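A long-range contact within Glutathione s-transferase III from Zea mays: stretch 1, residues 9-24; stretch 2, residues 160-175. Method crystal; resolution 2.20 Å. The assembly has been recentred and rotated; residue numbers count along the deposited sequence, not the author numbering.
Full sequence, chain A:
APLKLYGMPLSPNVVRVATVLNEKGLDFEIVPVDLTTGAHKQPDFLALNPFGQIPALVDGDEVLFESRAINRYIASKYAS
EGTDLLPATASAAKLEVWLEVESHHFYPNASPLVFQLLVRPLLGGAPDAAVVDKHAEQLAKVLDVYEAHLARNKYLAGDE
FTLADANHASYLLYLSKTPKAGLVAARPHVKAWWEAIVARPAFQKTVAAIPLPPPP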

# COMPACT_ATOMS: atom_id res chain seq x y z
N PRO A 9 28.38 -7.39 -10.12
CA PRO A 9 28.67 -8.71 -9.54
C PRO A 9 27.97 -9.02 -8.20
O PRO A 9 27.91 -10.18 -7.79
N LEU A 10 27.40 -8.01 -7.55
CA LEU A 10 26.71 -8.22 -6.27
C LEU A 10 25.24 -8.56 -6.40
O LEU A 10 24.63 -9.07 -5.47
N SER A 11 24.65 -8.22 -7.54
CA SER A 11 23.25 -8.48 -7.78
C SER A 11 22.96 -9.98 -7.87
O SER A 11 23.44 -10.67 -8.78
N PRO A 12 22.09 -10.50 -6.97
CA PRO A 12 21.76 -11.93 -6.98
C PRO A 12 21.20 -12.42 -8.32
O PRO A 12 21.22 -13.62 -8.61
N ASN A 13 20.67 -11.51 -9.11
CA ASN A 13 20.11 -11.93 -10.38
C ASN A 13 21.25 -12.16 -11.36
O ASN A 13 21.13 -12.99 -12.26
N VAL A 14 22.37 -11.46 -11.15
CA VAL A 14 23.56 -11.67 -11.99
C VAL A 14 24.19 -12.96 -11.49
O VAL A 14 24.54 -13.83 -12.28
N VAL A 15 24.25 -13.14 -10.17
CA VAL A 15 24.81 -14.36 -9.61
C VAL A 15 24.03 -15.62 -10.03
O VAL A 15 24.62 -16.68 -10.14
N ARG A 16 22.72 -15.51 -10.28
CA ARG A 16 21.95 -16.67 -10.72
C ARG A 16 22.45 -17.16 -12.08
O ARG A 16 22.30 -18.35 -12.42
N VAL A 17 22.92 -16.23 -12.91
CA VAL A 17 23.40 -16.58 -14.25
C VAL A 17 24.81 -17.13 -14.15
O VAL A 17 25.11 -18.15 -14.75
N ALA A 18 25.66 -16.46 -13.38
CA ALA A 18 27.03 -16.89 -13.16
C ALA A 18 26.99 -18.34 -12.64
O ALA A 18 27.78 -19.19 -13.06
N THR A 19 26.02 -18.63 -11.76
CA THR A 19 25.84 -19.96 -11.19
C THR A 19 25.78 -20.98 -12.32
O THR A 19 26.56 -21.93 -12.35
N VAL A 20 24.89 -20.77 -13.27
CA VAL A 20 24.75 -21.69 -14.37
C VAL A 20 25.97 -21.67 -15.30
O VAL A 20 26.35 -22.72 -15.81
N LEU A 21 26.64 -20.54 -15.47
CA LEU A 21 27.81 -20.51 -16.36
C LEU A 21 28.97 -21.34 -15.78
O LEU A 21 29.64 -22.05 -16.53
N ASN A 22 29.17 -21.30 -14.47
CA ASN A 22 30.23 -22.10 -13.87
C ASN A 22 29.91 -23.58 -13.90
O ASN A 22 30.79 -24.39 -14.09
N GLU A 23 28.65 -23.95 -13.71
CA GLU A 23 28.32 -25.36 -13.73
C GLU A 23 28.72 -25.93 -15.08
O GLU A 23 29.30 -26.99 -15.15
N LYS A 24 28.36 -25.22 -16.15
CA LYS A 24 28.65 -25.59 -17.53
C LYS A 24 30.14 -25.36 -17.84
O LYS A 24 30.62 -25.69 -18.93
N GLU A 160 18.81 -36.24 -9.34
CA GLU A 160 19.92 -35.39 -9.74
C GLU A 160 19.68 -33.91 -9.69
O GLU A 160 18.54 -33.46 -9.76
N PHE A 161 20.77 -33.18 -9.56
CA PHE A 161 20.79 -31.74 -9.50
C PHE A 161 20.53 -31.24 -10.93
O PHE A 161 21.17 -31.70 -11.89
N THR A 162 19.51 -30.39 -11.08
CA THR A 162 19.16 -29.87 -12.38
C THR A 162 19.11 -28.36 -12.33
O THR A 162 19.49 -27.74 -11.33
N LEU A 163 18.67 -27.76 -13.45
CA LEU A 163 18.53 -26.33 -13.59
C LEU A 163 17.58 -25.80 -12.50
O LEU A 163 17.81 -24.74 -11.92
N ALA A 164 16.53 -26.56 -12.21
CA ALA A 164 15.57 -26.18 -11.19
C ALA A 164 16.25 -25.83 -9.87
O ALA A 164 15.93 -24.79 -9.27
N ASP A 165 17.25 -26.61 -9.45
CA ASP A 165 17.95 -26.32 -8.17
C ASP A 165 18.91 -25.15 -8.27
O ASP A 165 18.99 -24.32 -7.36
N ALA A 166 19.62 -25.08 -9.40
CA ALA A 166 20.63 -24.06 -9.62
C ALA A 166 20.05 -22.64 -9.61
O ALA A 166 20.70 -21.70 -9.14
N ASN A 167 18.82 -22.51 -10.12
CA ASN A 167 18.13 -21.22 -10.20
C ASN A 167 17.81 -20.66 -8.81
O ASN A 167 17.59 -19.45 -8.67
N HIS A 168 17.87 -21.51 -7.80
CA HIS A 168 17.60 -21.11 -6.43
C HIS A 168 18.83 -20.68 -5.71
O HIS A 168 18.73 -19.91 -4.78
N ALA A 169 19.99 -21.17 -6.10
CA ALA A 169 21.21 -20.91 -5.36
C ALA A 169 21.61 -19.51 -4.90
O ALA A 169 22.00 -19.35 -3.73
N SER A 170 21.55 -18.50 -5.78
CA SER A 170 21.95 -17.15 -5.40
C SER A 170 21.06 -16.56 -4.35
O SER A 170 21.54 -15.95 -3.41
N TYR A 171 19.75 -16.77 -4.47
CA TYR A 171 18.85 -16.26 -3.47
C TYR A 171 18.90 -17.01 -2.15
O TYR A 171 18.73 -16.38 -1.10
N LEU A 172 19.20 -18.31 -2.16
CA LEU A 172 19.33 -19.06 -0.91
C LEU A 172 20.57 -18.51 -0.19
O LEU A 172 20.59 -18.32 1.03
N LEU A 173 21.61 -18.24 -0.98
CA LEU A 173 22.87 -17.69 -0.49
C LEU A 173 22.62 -16.36 0.22
O LEU A 173 22.98 -16.19 1.38
N TYR A 174 21.97 -15.43 -0.45
CA TYR A 174 21.69 -14.13 0.17
C TYR A 174 20.76 -14.23 1.37
O TYR A 174 20.98 -13.56 2.37
N LEU A 175 19.73 -15.07 1.27
CA LEU A 175 18.79 -15.28 2.38
C LEU A 175 19.57 -15.71 3.63
O LEU A 175 19.23 -15.29 4.74

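Helix 12-23 crosses helix 169-175 at 129°, with an axial approach of 8.5 Å, and the backbones come nearest at Arg16 and Ser170, whose CA atoms are 5.3 Å apart. Pro12 points directly into the contact and is held between two tyrosines, both with chi1 in the m well. Its CG lies 3.5 Å from the centroid of the Tyr174 ring, almost on the ring normal, and its CB lies 3.8 Å from that of Tyr171, again over the face. Tyr174 extends past the proline, so that its OH makes a short but weak hydrogen bond to Leu10 O (2.5 Å).

Ser170 adopts the p rotamer, which directs OG to donate to Pro12 O (2.8 Å), while its CB packs against Val15 CG1 (3.6 Å). The CA-to-CB bond of Arg16 runs sideways to stretch 2, but the end of the side chain comes nearer to it; an extended t, t start followed by m at chi3 brings NE to Asn167 O (3.2 Å), at the guanidinium edge. With chi1 in m and chi2 at -41°, Asn13 OD1 accepts a hydrogen bond from Arg16 NH1 (2.7 Å) and lies at the edge of the Tyr171 ring.

Thr19, in m, donates OG1 to Val15 O (2.7 Å), while CG2 rests 3.6 Å from Ala166 O. One water donates to Thr19 OG1 and Ala166 O and accepts from Ser170 N. Beyond it, Val20 CG2 meets Leu163 CD1 at 3.8 Å.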

# COMPACT_ATOMS: atom_id res chain seq x y z
CB PRO A 9 30.21 -8.71 -9.42
CG PRO A 9 30.60 -7.26 -9.50
CD PRO A 9 29.63 -6.69 -10.49
CB LEU A 10 26.87 -7.02 -5.36
CG LEU A 10 28.27 -6.98 -4.75
CD1 LEU A 10 28.48 -5.67 -4.01
CD2 LEU A 10 28.46 -8.18 -3.83
CB SER A 11 22.84 -7.76 -9.05
OG SER A 11 21.93 -8.55 -9.79
CB PRO A 12 20.71 -12.06 -5.86
CG PRO A 12 21.00 -10.94 -4.93
CD PRO A 12 21.34 -9.80 -5.90
CB ASN A 13 19.05 -10.93 -10.86
CG ASN A 13 17.72 -11.06 -10.10
OD1 ASN A 13 17.27 -12.17 -9.82
ND2 ASN A 13 17.12 -9.94 -9.72
CB VAL A 14 24.57 -10.52 -11.88
CG1 VAL A 14 25.93 -10.90 -12.51
CG2 VAL A 14 24.00 -9.31 -12.56
CB VAL A 15 24.95 -14.26 -8.08
CG1 VAL A 15 25.49 -15.59 -7.49
CG2 VAL A 15 25.84 -13.10 -7.73
CB ARG A 16 20.45 -16.34 -10.86
CG ARG A 16 19.56 -17.56 -11.31
CD ARG A 16 18.05 -17.28 -11.68
NE ARG A 16 17.27 -16.89 -10.50
CZ ARG A 16 16.97 -15.62 -10.20
NH1 ARG A 16 17.36 -14.64 -11.01
NH2 ARG A 16 16.51 -15.33 -8.99
CB VAL A 17 23.35 -15.40 -15.24
CG1 VAL A 17 23.84 -15.84 -16.61
CG2 VAL A 17 21.93 -14.89 -15.35
CB ALA A 18 27.69 -15.96 -12.14
CB THR A 19 24.52 -20.04 -10.36
OG1 THR A 19 24.65 -19.22 -9.20
CG2 THR A 19 24.23 -21.43 -9.90
CB VAL A 20 23.41 -21.45 -15.09
CG1 VAL A 20 23.37 -22.12 -16.43
CG2 VAL A 20 22.29 -22.01 -14.25
CB LEU A 21 28.26 -19.08 -16.69
CG LEU A 21 27.29 -18.13 -17.44
CD1 LEU A 21 27.87 -16.76 -17.50
CD2 LEU A 21 26.97 -18.58 -18.83
CB ASN A 22 30.48 -21.67 -12.45
CG ASN A 22 31.07 -20.32 -12.40
OD1 ASN A 22 31.94 -20.02 -13.19
ND2 ASN A 22 30.57 -19.47 -11.51
CB GLU A 23 26.83 -25.57 -13.49
CG GLU A 23 26.40 -25.41 -12.05
CD GLU A 23 26.77 -26.61 -11.16
OE1 GLU A 23 27.04 -27.70 -11.69
OE2 GLU A 23 26.77 -26.46 -9.93
CB LYS A 24 27.79 -24.75 -18.47
CG LYS A 24 26.34 -25.17 -18.52
CD LYS A 24 26.20 -26.30 -19.49
CE LYS A 24 25.06 -27.19 -19.15
NZ LYS A 24 25.20 -28.48 -19.86
CB GLU A 160 20.39 -35.77 -11.14
CG GLU A 160 19.25 -36.07 -12.12
CD GLU A 160 19.13 -37.55 -12.43
OE1 GLU A 160 20.16 -38.27 -12.33
OE2 GLU A 160 18.00 -38.00 -12.76
CB PHE A 161 22.16 -31.30 -8.98
CG PHE A 161 22.40 -29.83 -9.04
CD1 PHE A 161 22.94 -29.25 -10.19
CD2 PHE A 161 22.18 -29.03 -7.93
CE1 PHE A 161 23.27 -27.91 -10.22
CE2 PHE A 161 22.51 -27.66 -7.94
CZ PHE A 161 23.06 -27.11 -9.08
CB THR A 162 17.79 -30.42 -12.89
OG1 THR A 162 16.74 -30.01 -12.00
CG2 THR A 162 17.80 -31.95 -12.97
CB LEU A 163 17.97 -26.03 -14.98
CG LEU A 163 17.85 -24.56 -15.41
CD1 LEU A 163 19.24 -23.89 -15.46
CD2 LEU A 163 17.15 -24.48 -16.76
CB ALA A 164 14.53 -27.29 -10.98
CB ASP A 165 18.72 -27.55 -7.63
CG ASP A 165 17.90 -28.83 -7.71
OD1 ASP A 165 17.93 -29.46 -8.76
OD2 ASP A 165 17.18 -29.21 -6.76
CB ALA A 166 21.39 -24.36 -10.94
CB ASN A 167 16.86 -21.34 -11.05
CG ASN A 167 17.14 -21.14 -12.55
OD1 ASN A 167 18.24 -20.77 -12.95
ND2 ASN A 167 16.12 -21.32 -13.37
CB HIS A 168 17.07 -22.27 -5.62
CG HIS A 168 15.64 -22.60 -5.91
ND1 HIS A 168 15.26 -23.40 -6.95
CD2 HIS A 168 14.52 -22.28 -5.24
CE1 HIS A 168 13.96 -23.57 -6.91
NE2 HIS A 168 13.47 -22.90 -5.88
CB ALA A 169 22.37 -21.60 -6.01
CB SER A 170 22.08 -16.21 -6.59
OG SER A 170 20.86 -15.97 -7.22
CB TYR A 171 17.45 -16.06 -4.02
CG TYR A 171 17.30 -14.66 -4.62
CD1 TYR A 171 16.97 -13.57 -3.81
CD2 TYR A 171 17.50 -14.43 -5.99
CE1 TYR A 171 16.85 -12.29 -4.35
CE2 TYR A 171 17.37 -13.14 -6.53
CZ TYR A 171 17.05 -12.09 -5.70
OH TYR A 171 16.89 -10.82 -6.22
CB LEU A 172 19.49 -20.56 -1.18
CG LEU A 172 18.23 -21.38 -1.45
CD1 LEU A 172 18.67 -22.77 -1.74
CD2 LEU A 172 17.26 -21.37 -0.26
CB LEU A 173 23.85 -17.51 -1.66
CG LEU A 173 25.30 -17.13 -1.38
CD1 LEU A 173 25.44 -15.64 -1.15
CD2 LEU A 173 25.83 -17.90 -0.18
CB TYR A 174 21.17 -13.14 -0.88
CG TYR A 174 22.28 -12.59 -1.74
CD1 TYR A 174 22.95 -13.41 -2.64
CD2 TYR A 174 22.68 -11.26 -1.64
CE1 TYR A 174 24.01 -12.92 -3.43
CE2 TYR A 174 23.73 -10.76 -2.42
CZ TYR A 174 24.38 -11.59 -3.32
OH TYR A 174 25.37 -11.10 -4.14
CB LEU A 175 17.83 -16.40 2.05
CG LEU A 175 16.33 -16.17 1.90
CD1 LEU A 175 15.65 -17.50 2.23
CD2 LEU A 175 15.83 -15.12 2.87
O HOH W 1 21.59 -19.43 -8.60